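Local coordinates for hypothetical protein VC0802 (Vibrio cholerae, PDB 1ZVP), which is of unknown function but carries two ACT domains, a fold that in relatives often binds small regulatory ligands, and is possibly a transport protein, at residues C27-N30 with D35-S38. Sequence-based numbering, arbitrary orientation.
Sequences CTVN and DYLS
Tyr36 reaches back from the loop after strand 24-29 to meet Val29 and Asn30 at that strand's end. Its CG stands anti to its own carbonyl carbon (chi1 -63°), and the ring extends toward Val29, which approaches from the opposing direction. One methyl of Val29, CG2, lies over a ring face in a CH-pi contact, 3.9 Å from the Tyr36 centroid and 19° off the normal, displaced toward the rim. Val29 CB sits beside it and closes on the phenol end of the ring, 3.6 Å from Tyr36 CZ. A beta-branched residue suits this place because its fork brings both methyls to the ring, with Val29 CG1 3.9 Å from Tyr36 CE1. Leu51 is the backbone partner of Val29, and Leu53 of strand 50-56 touches both side chains.

Tyr36 OH donates to Asn30 O at 3.1 Å, that oxygen lying at the ring edge, near its plane; the C=O...O angle is 140°, with the donor tilted slightly from the carbonyl plane. The Asn30 side chain starts away from the loop, and its ND2 makes a weak hydrogen bond to Val29 O. Tyrosine thus joins an apolar face to a polar tip, tethering the loop to strand 24-29 through both dispersion and a directional bond.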
ATOM      1  N   CYS D  27      12.315  -0.692   6.779  1.00 42.97           N
ATOM      2  CA  CYS D  27      12.888  -0.807   8.112  1.00 44.56           C
ATOM      3  C   CYS D  27      11.791  -0.703   9.124  1.00 45.23           C
ATOM      4  O   CYS D  27      10.788  -0.026   8.898  1.00 45.75           O
ATOM      5  CB  CYS D  27      13.869   0.328   8.402  1.00 44.42           C
ATOM      6  SG  CYS D  27      15.230   0.475   7.263  1.00 47.56           S
ATOM      7  N   THR D  28      11.996  -1.368  10.251  1.00 46.07           N
ATOM      8  CA  THR D  28      11.184  -1.142  11.421  1.00 46.67           C
ATOM      9  C   THR D  28      12.115  -0.587  12.504  1.00 47.61           C
ATOM     10  O   THR D  28      13.249  -1.050  12.662  1.00 47.64           O
ATOM     11  CB  THR D  28      10.431  -2.424  11.847  1.00 46.49           C
ATOM     12  OG1 THR D  28       9.380  -2.086  12.757  1.00 45.96           O
ATOM     13  CG2 THR D  28      11.365  -3.464  12.472  1.00 46.30           C
ATOM     14  N   VAL D  29      11.655   0.442  13.204  1.00 48.60           N
ATOM     15  CA  VAL D  29      12.453   1.072  14.252  1.00 49.37           C
ATOM     16  C   VAL D  29      11.636   1.294  15.527  1.00 50.31           C
ATOM     17  O   VAL D  29      10.424   1.087  15.547  1.00 50.32           O
ATOM     18  CB  VAL D  29      13.101   2.413  13.778  1.00 49.19           C
ATOM     19  CG1 VAL D  29      14.178   2.169  12.730  1.00 48.73           C
ATOM     20  CG2 VAL D  29      12.053   3.385  13.266  1.00 49.17           C
ATOM     21  N   ASN D  30      12.314   1.712  16.591  1.00 51.80           N
ATOM     22  CA  ASN D  30      11.651   2.025  17.848  1.00 52.95           C
ATOM     23  C   ASN D  30      11.528   3.501  18.146  1.00 53.26           C
ATOM     24  O   ASN D  30      12.441   4.282  17.881  1.00 52.96           O
ATOM     25  CB  ASN D  30      12.343   1.327  19.007  1.00 53.28           C
ATOM     26  CG  ASN D  30      11.660   0.038  19.378  1.00 54.94           C
ATOM     27  OD1 ASN D  30      11.646  -0.350  20.552  1.00 57.53           O
ATOM     28  ND2 ASN D  30      11.058  -0.631  18.384  1.00 55.01           N
ATOM     29  N   ASP D  35      12.334  11.457  15.947  1.00 52.91           N
ATOM     30  CA  ASP D  35      13.719  10.975  16.054  1.00 52.64           C
ATOM     31  C   ASP D  35      14.371  10.694  14.690  1.00 52.18           C
ATOM     32  O   ASP D  35      15.602  10.711  14.571  1.00 52.23           O
ATOM     33  CB  ASP D  35      13.782   9.686  16.891  1.00 52.94           C
ATOM     34  CG  ASP D  35      13.257   9.861  18.321  1.00 53.82           C
ATOM     35  OD1 ASP D  35      13.669  10.828  19.002  1.00 55.11           O
ATOM     36  OD2 ASP D  35      12.451   9.009  18.770  1.00 54.16           O
ATOM     37  N   TYR D  36      13.551  10.431  13.671  1.00 51.55           N
ATOM     38  CA  TYR D  36      14.045   9.914  12.391  1.00 50.98           C
ATOM     39  C   TYR D  36      13.853  10.854  11.199  1.00 50.83           C
ATOM     40  O   TYR D  36      14.210  10.514  10.073  1.00 50.88           O
ATOM     41  CB  TYR D  36      13.426   8.541  12.103  1.00 50.80           C
ATOM     42  CG  TYR D  36      13.806   7.482  13.115  1.00 50.28           C
ATOM     43  CD1 TYR D  36      14.965   6.720  12.954  1.00 49.95           C
ATOM     44  CD2 TYR D  36      13.013   7.246  14.236  1.00 50.33           C
ATOM     45  CE1 TYR D  36      15.326   5.745  13.886  1.00 50.21           C
ATOM     46  CE2 TYR D  36      13.360   6.274  15.179  1.00 50.77           C
ATOM     47  CZ  TYR D  36      14.520   5.528  14.998  1.00 50.63           C
ATOM     48  OH  TYR D  36      14.866   4.563  15.922  1.00 50.17           O
ATOM     49  N   LEU D  37      13.303  12.036  11.462  1.00 50.68           N
ATOM     50  CA  LEU D  37      13.056  13.055  10.435  1.00 50.40           C
ATOM     51  C   LEU D  37      14.262  13.360   9.545  1.00 50.07           C
ATOM     52  O   LEU D  37      14.106  13.551   8.338  1.00 50.00           O
ATOM     53  CB  LEU D  37      12.549  14.347  11.092  1.00 50.54           C
ATOM     54  CG  LEU D  37      11.072  14.765  11.025  1.00 50.42           C
ATOM     55  CD1 LEU D  37      10.125  13.600  10.870  1.00 50.42           C
ATOM     56  CD2 LEU D  37      10.707  15.592  12.254  1.00 50.77           C
ATOM     57  N   SER D  38      15.452  13.405  10.147  1.00 49.69           N
ATOM     58  CA  SER D  38      16.692  13.737   9.431  1.00 49.25           C
ATOM     59  C   SER D  38      17.073  12.693   8.382  1.00 48.85           C
ATOM     60  O   SER D  38      17.877  12.973   7.491  1.00 49.02           O
ATOM     61  CB  SER D  38      17.853  13.935  10.412  1.00 49.25           C
ATOM     62  OG  SER D  38      18.027  12.780  11.214  1.00 49.35           O
TER